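Local coordinates for endo-1,4-beta-Xylanase (Pseudoalteromonas haloplanktis, PDB 1XWQ), which hydrolyses internal beta-1,4 linkages of xylan as a family 8 glycoside hydrolase, and probably also acts on related beta-1,4-glucans, at residues A[72-77]-A[123-128]; A[78-83]-A[147-152]. The protein carries 1 engineered substitution. All blocks are in the same frame, centred on the assembly; numbering follows the deposited sequence. Where two conformers were deposited one is given.

Contact 1: residues A[72-77]-A[123-128]. With XYP (beta-D-xylopyranose), chain B.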
loop_
_atom_site.group_PDB
_atom_site.type_symbol
_atom_site.label_atom_id
_atom_site.label_comp_id
_atom_site.label_asym_id
_atom_site.label_seq_id
_atom_site.Cartn_x
_atom_site.Cartn_y
_atom_site.Cartn_z
ATOM N N GLY A 72 14.915 -9.618 -13.547
ATOM C CA GLY A 72 14.550 -10.966 -13.132
ATOM C C GLY A 72 13.466 -10.943 -12.064
ATOM O O GLY A 72 13.455 -10.068 -11.201
ATOM N N ASP A 73 12.558 -11.912 -12.124
ATOM C CA ASP A 73 11.474 -12.019 -11.150
ATOM C C ASP A 73 12.031 -12.116 -9.740
ATOM O O ASP A 73 13.001 -12.832 -9.494
ATOM C CB ASP A 73 10.635 -13.265 -11.423
ATOM C CG ASP A 73 9.945 -13.225 -12.768
ATOM O OD1 ASP A 73 9.943 -12.163 -13.428
ATOM O OD2 ASP A 73 9.371 -14.221 -13.239
ATOM N N ASP A 74 11.424 -11.394 -8.815
ATOM C CA ASP A 74 11.764 -11.579 -7.413
ATOM C C ASP A 74 10.516 -11.640 -6.550
ATOM O O ASP A 74 9.402 -11.691 -7.069
ATOM C CB ASP A 74 12.778 -10.528 -6.917
ATOM C CG ASP A 74 12.327 -9.092 -7.158
ATOM O OD1 ASP A 74 11.130 -8.788 -6.997
ATOM O OD2 ASP A 74 13.123 -8.192 -7.491
ATOM N N ILE A 75 10.703 -11.686 -5.239
ATOM C CA ILE A 75 9.585 -11.840 -4.315
ATOM C C ILE A 75 9.742 -10.770 -3.239
ATOM O O ILE A 75 10.814 -10.647 -2.643
ATOM C CB ILE A 75 9.585 -13.267 -3.704
ATOM C CG1 ILE A 75 9.619 -14.335 -4.817
ATOM C CG2 ILE A 75 8.379 -13.463 -2.774
ATOM C CD1 ILE A 75 9.949 -15.742 -4.323
ATOM N N ARG A 76 8.687 -9.990 -3.013
ATOM C CA ARG A 76 8.785 -8.785 -2.180
ATOM C C ARG A 76 7.815 -8.812 -1.006
ATOM O O ARG A 76 6.700 -9.320 -1.135
ATOM C CB ARG A 76 8.552 -7.537 -3.038
ATOM C CG ARG A 76 9.579 -7.395 -4.143
ATOM C CD ARG A 76 9.466 -6.146 -5.007
ATOM N NE ARG A 76 10.546 -6.168 -5.994
ATOM C CZ ARG A 76 11.105 -5.102 -6.548
ATOM N NH1 ARG A 76 10.687 -3.878 -6.244
ATOM N NH2 ARG A 76 12.089 -5.263 -7.422
ATOM N N THR A 77 8.233 -8.256 0.130
ATOM C CA THR A 77 7.359 -8.186 1.303
ATOM C C THR A 77 6.153 -7.294 1.041
ATOM O O THR A 77 5.069 -7.536 1.558
ATOM C CB THR A 77 8.114 -7.708 2.563
ATOM O OG1 THR A 77 8.882 -6.531 2.267
ATOM C CG2 THR A 77 9.150 -8.740 2.988
ATOM N N ALA A 123 12.935 -9.590 5.190
ATOM C CA ALA A 123 13.816 -9.374 4.038
ATOM C C ALA A 123 13.002 -8.974 2.821
ATOM O O ALA A 123 12.154 -9.744 2.345
ATOM C CB ALA A 123 14.614 -10.630 3.740
ATOM N N TRP A 124 13.270 -7.774 2.314
ATOM C CA TRP A 124 12.412 -7.192 1.291
ATOM C C TRP A 124 12.466 -7.882 -0.060
ATOM O O TRP A 124 11.480 -7.871 -0.799
ATOM C CB TRP A 124 12.634 -5.683 1.170
ATOM C CG TRP A 124 13.682 -5.253 0.181
ATOM C CD1 TRP A 124 15.019 -5.079 0.422
ATOM C CD2 TRP A 124 13.473 -4.899 -1.193
ATOM N NE1 TRP A 124 15.651 -4.643 -0.718
ATOM C CE2 TRP A 124 14.729 -4.529 -1.727
ATOM C CE3 TRP A 124 12.348 -4.854 -2.032
ATOM C CZ2 TRP A 124 14.893 -4.121 -3.060
ATOM C CZ3 TRP A 124 12.510 -4.450 -3.356
ATOM C CH2 TRP A 124 13.779 -4.090 -3.856
ATOM N N LYS A 125 13.612 -8.474 -0.387
ATOM C CA LYS A 125 13.771 -9.090 -1.698
ATOM C C LYS A 125 14.318 -10.505 -1.625
ATOM O O LYS A 125 15.462 -10.721 -1.204
ATOM C CB LYS A 125 14.662 -8.234 -2.593
ATOM C CG LYS A 125 14.756 -8.743 -4.025
ATOM C CD LYS A 125 15.880 -8.033 -4.765
ATOM C CE LYS A 125 15.371 -6.866 -5.578
ATOM N NZ LYS A 125 16.491 -6.258 -6.357
ATOM N N LEU A 126 13.484 -11.451 -2.053
ATOM C CA LEU A 126 13.873 -12.839 -2.224
ATOM C C LEU A 126 13.919 -13.157 -3.714
ATOM O O LEU A 126 13.310 -12.456 -4.521
ATOM C CB LEU A 126 12.866 -13.763 -1.521
ATOM C CG LEU A 126 13.088 -14.141 -0.043
ATOM C CD1 LEU A 126 13.348 -12.938 0.852
ATOM C CD2 LEU A 126 11.904 -14.948 0.493
ATOM N N LYS A 127 14.653 -14.207 -4.072
ATOM C CA LYS A 127 14.576 -14.801 -5.401
ATOM C C LYS A 127 14.653 -16.312 -5.268
ATOM O O LYS A 127 15.076 -16.829 -4.233
ATOM C CB LYS A 127 15.719 -14.317 -6.304
ATOM C CG LYS A 127 15.442 -13.002 -7.007
ATOM C CD LYS A 127 16.606 -12.578 -7.884
ATOM C CE LYS A 127 16.351 -11.210 -8.483
ATOM N NZ LYS A 127 17.405 -10.838 -9.452
ATOM N N LEU A 128 14.235 -17.015 -6.318
ATOM C CA LEU A 128 14.529 -18.437 -6.440
ATOM C C LEU A 128 15.884 -18.568 -7.142
ATOM O O LEU A 128 16.143 -17.866 -8.126
ATOM C CB LEU A 128 13.426 -19.154 -7.226
ATOM C CG LEU A 128 11.972 -19.105 -6.728
ATOM C CD1 LEU A 128 11.144 -20.173 -7.417
ATOM C CD2 LEU A 128 11.867 -19.252 -5.208
HETATM C C1 XYP B . 7.923 -0.906 -8.438
HETATM C C2 XYP B . 8.166 -2.020 -7.457
HETATM C C3 XYP B . 7.659 -1.681 -6.059
HETATM C C4 XYP B . 8.074 -0.276 -5.622
HETATM C C5 XYP B . 7.759 0.706 -6.747
HETATM O O2 XYP B . 7.529 -3.191 -7.911
HETATM O O3 XYP B . 8.155 -2.661 -5.174
HETATM O O4 XYP B . 7.394 0.121 -4.447
HETATM O O5 XYP B . 8.387 0.277 -7.947
HETATM O O HOH W 1 12.739 -15.503 -8.344
HETATM O O HOH W 2 10.716 -10.722 0.224
#

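Contact 2: residues A[78-83]-A[147-152]. Engineered in segment 78-83: Q78 (natural residue Glu). With XYP (beta-D-xylopyranose), chain B.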
loop_
_atom_site.group_PDB
_atom_site.type_symbol
_atom_site.label_atom_id
_atom_site.label_comp_id
_atom_site.label_asym_id
_atom_site.label_seq_id
_atom_site.Cartn_x
_atom_site.Cartn_y
_atom_site.Cartn_z
ATOM N N GLN A 78 6.367 -6.256 0.244
ATOM C CA GLN A 78 5.310 -5.362 -0.179
ATOM C C GLN A 78 4.151 -6.116 -0.866
ATOM O O GLN A 78 3.003 -6.038 -0.413
ATOM C CB GLN A 78 5.921 -4.284 -1.068
ATOM C CG GLN A 78 4.952 -3.508 -1.872
ATOM C CD GLN A 78 5.643 -2.723 -2.948
ATOM O OE1 GLN A 78 5.812 -3.217 -4.074
ATOM N NE2 GLN A 78 6.065 -1.499 -2.614
ATOM N N GLY A 79 4.457 -6.861 -1.929
ATOM C CA GLY A 79 3.447 -7.653 -2.617
ATOM C C GLY A 79 2.846 -8.758 -1.762
ATOM O O GLY A 79 1.634 -9.009 -1.816
ATOM N N GLN A 80 3.684 -9.411 -0.956
ATOM C CA GLN A 80 3.231 -10.477 -0.060
ATOM C C GLN A 80 2.186 -9.968 0.929
ATOM O O GLN A 80 1.134 -10.581 1.115
ATOM C CB GLN A 80 4.423 -11.071 0.706
ATOM C CG GLN A 80 4.161 -12.451 1.320
ATOM C CD GLN A 80 4.163 -13.574 0.289
ATOM O OE1 GLN A 80 4.366 -13.337 -0.901
ATOM N NE2 GLN A 80 3.948 -14.798 0.747
ATOM N N SER A 81 2.486 -8.826 1.547
ATOM C CA SER A 81 1.628 -8.252 2.570
ATOM C C SER A 81 0.327 -7.703 1.975
ATOM O O SER A 81 -0.741 -7.828 2.578
ATOM C CB SER A 81 2.389 -7.158 3.317
ATOM O OG SER A 81 2.700 -6.060 2.480
ATOM N N TRP A 82 0.424 -7.102 0.794
ATOM C CA TRP A 82 -0.761 -6.678 0.043
ATOM C C TRP A 82 -1.659 -7.854 -0.311
ATOM O O TRP A 82 -2.885 -7.745 -0.246
ATOM C CB TRP A 82 -0.355 -5.988 -1.251
ATOM C CG TRP A 82 0.177 -4.609 -1.076
ATOM C CD1 TRP A 82 0.025 -3.787 0.008
ATOM C CD2 TRP A 82 0.948 -3.880 -2.027
ATOM N NE1 TRP A 82 0.668 -2.591 -0.211
ATOM C CE2 TRP A 82 1.236 -2.620 -1.459
ATOM C CE3 TRP A 82 1.428 -4.163 -3.317
ATOM C CZ2 TRP A 82 1.977 -1.645 -2.136
ATOM C CZ3 TRP A 82 2.164 -3.202 -3.984
ATOM C CH2 TRP A 82 2.422 -1.948 -3.393
ATOM N N GLY A 83 -1.040 -8.963 -0.709
ATOM C CA GLY A 83 -1.771 -10.165 -1.080
ATOM C C GLY A 83 -2.592 -10.687 0.084
ATOM O O GLY A 83 -3.769 -11.053 -0.083
ATOM N N GLU A 147 4.181 -3.106 7.929
ATOM C CA GLU A 147 2.935 -2.388 8.231
ATOM C C GLU A 147 1.702 -3.156 7.761
ATOM O O GLU A 147 0.757 -3.361 8.520
ATOM C CB GLU A 147 2.942 -0.993 7.606
ATOM C CG GLU A 147 3.848 -0.010 8.322
ATOM C CD GLU A 147 3.764 1.389 7.741
ATOM O OE1 GLU A 147 3.765 1.530 6.490
ATOM O OE2 GLU A 147 3.699 2.338 8.543
ATOM N N TYR A 148 1.712 -3.575 6.500
ATOM C CA TYR A 148 0.589 -4.326 5.949
ATOM C C TYR A 148 0.479 -5.741 6.533
ATOM O O TYR A 148 -0.632 -6.269 6.643
ATOM C CB TYR A 148 0.662 -4.374 4.418
ATOM C CG TYR A 148 -0.074 -3.255 3.713
ATOM C CD1 TYR A 148 -1.425 -3.390 3.388
ATOM C CD2 TYR A 148 0.575 -2.065 3.366
ATOM C CE1 TYR A 148 -2.109 -2.391 2.728
ATOM C CE2 TYR A 148 -0.111 -1.040 2.711
ATOM C CZ TYR A 148 -1.459 -1.216 2.396
ATOM O OH TYR A 148 -2.172 -0.237 1.743
ATOM N N PHE A 149 1.607 -6.355 6.903
ATOM C CA PHE A 149 1.560 -7.676 7.553
ATOM C C PHE A 149 0.781 -7.565 8.858
ATOM O O PHE A 149 -0.109 -8.375 9.125
ATOM C CB PHE A 149 2.955 -8.220 7.880
ATOM C CG PHE A 149 3.688 -8.857 6.708
ATOM C CD1 PHE A 149 3.044 -9.719 5.820
ATOM C CD2 PHE A 149 5.045 -8.606 6.525
ATOM C CE1 PHE A 149 3.743 -10.312 4.759
ATOM C CE2 PHE A 149 5.757 -9.197 5.466
ATOM C CZ PHE A 149 5.101 -10.045 4.581
ATOM N N ALA A 150 1.124 -6.556 9.662
ATOM C CA ALA A 150 0.492 -6.347 10.961
ATOM C C ALA A 150 -0.997 -6.080 10.782
ATOM O O ALA A 150 -1.827 -6.650 11.499
ATOM C CB ALA A 150 1.155 -5.178 11.697
ATOM N N PHE A 151 -1.316 -5.209 9.823
ATOM C CA PHE A 151 -2.703 -4.879 9.506
ATOM C C PHE A 151 -3.489 -6.129 9.090
ATOM O O PHE A 151 -4.581 -6.387 9.602
ATOM C CB PHE A 151 -2.777 -3.794 8.416
ATOM C CG PHE A 151 -4.184 -3.446 8.007
ATOM C CD1 PHE A 151 -4.995 -2.656 8.828
ATOM C CD2 PHE A 151 -4.710 -3.930 6.814
ATOM C CE1 PHE A 151 -6.297 -2.346 8.456
ATOM C CE2 PHE A 151 -6.012 -3.620 6.428
ATOM C CZ PHE A 151 -6.804 -2.828 7.249
ATOM N N ALA A 152 -2.924 -6.901 8.171
ATOM C CA ALA A 152 -3.594 -8.097 7.664
ATOM C C ALA A 152 -3.821 -9.136 8.772
ATOM O O ALA A 152 -4.907 -9.737 8.863
ATOM C CB ALA A 152 -2.801 -8.697 6.504
HETATM C C1 XYP B . 7.923 -0.906 -8.438
HETATM C C2 XYP B . 8.166 -2.020 -7.457
HETATM C C3 XYP B . 7.659 -1.681 -6.059
HETATM C C4 XYP B . 8.074 -0.276 -5.622
HETATM C C5 XYP B . 7.759 0.706 -6.747
HETATM O O2 XYP B . 7.529 -3.191 -7.911
HETATM O O3 XYP B . 8.155 -2.661 -5.174
HETATM O O4 XYP B . 7.394 0.121 -4.447
HETATM O O5 XYP B . 8.387 0.277 -7.947
#

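Contact 1: residues A[72-77]-A[123-128]
R76 and W124 run side by side, the indole rim set against one face of the guanidinium: W124 CZ3 lies 3.5 Å from R76 CZ, and the two planes stand 83° apart. R76, extended from CG to NE, reaches past the indole rim, and its NH1 gives a hydrogen bond of 3.0 Å to O3 of the bound beta-D-xylopyranose. D74 holds the guanidinium in this orientation, its carboxylate taking it side-on. R76 NE meets D74 OD1 at 2.9 Å in a salt bridge, and R76 NH2 meets the syn lone pair of D74 OD2 at 3.1 Å, which fixes the rotation of the head group. K125 crosses the same carboxylate; bent at chi3 (-96°), it brings CE to 3.2 Å from D74 OD2, while the ammonium stays just beyond salt-bridge range, where it probably still adds some attraction. Beneath this polar layer the backbones of I75 and L126 form an antiparallel hydrogen-bonded pair, in which L126 N to I75 O, 2.9 Å, is almost straight at 178°. A water donates to both I75 O and A123 O. On the opposite face of the sheet I75 and L126 pack CB to CB at 4.0 Å, over F102 of helix 93-107. Strand 74-76 lies between strands 58-66 and 123-128 of a five-stranded antiparallel sheet, strand 134-139 flanks the latter, and R76 is the N-cap of helix 77-89.

Contact 2: residues A[78-83]-A[147-152]
Y148 receives the indole of W82 on one face of its ring in a T-shaped stack, while S81 of the same helix meets the beginning of the tyrosine side chain. The two short helical segments run nearly parallel, 17° apart, with their axes 8.2 Å from each other. Followed outward, Y148 first sets CB against S81 CB at 3.5 Å. From CG onward the ring belongs to W82: CG, CD1 and CE1 lie nearest the indole CD1, which sits over the ring centre, whereas CD2, CE2 and CZ lie nearest NE1, with CE2 at 3.4 Å. The hydroxyl at the tip has gone past the overlap, OH being 4.2 Å from W82 NE1. With CG of W82 beside its backbone N (chi1 -75°), the five-membered ring presents its edge to the tyrosine face, the planes meeting at 89°. F149, one residue on, lies against helix 77-89 differently, as S81 CB makes a CH-pi contact 3.8 Å from its ring centroid. Replacing Y148 by an alanine is likely to open a gap beside W82 and leave the indole edge without its aromatic face. F208 meets Y148 edge-to-face, and Y381, S384 and L388 of helix 379-392 touch W82. Q78, an engineered glutamine replacing the natural glutamate, takes no part in this packing; its extended chain reaches the sugar, where OE1 accepts from xylose O3 at 2.6 Å and NE2 donates to O4 at 2.8 Å. No hydrogen bond joins the two segments, so this buried interface relies on shape and on the polar rim of an indole against a pi face, consistent with a modest electrostatic preference for the T-shaped arrangement.

The four segments alternate along the chain: 72-77, 78-83, 123-128, then 147-152. Strand 74-76 passes directly into helix 77-89, so contacts 1 and 2 share one continuous piece of chain, and their centres are 15 Å apart. They touch where T77 O lies 3.9 Å from F149 CZ. Contact 1 belongs to the antiparallel sheet, toward the outside of the molecule, whereas contact 2 is buried among the helices nearer its centre, consistent with the (alpha/alpha)6 barrel of family 8. At the strand-to-helix junction R76 and the engineered Q78 reach the same xylose O3, so this junction borders the sugar-binding cleft, which D281 also lines, while the helix packing of contact 2 does not touch this sugar.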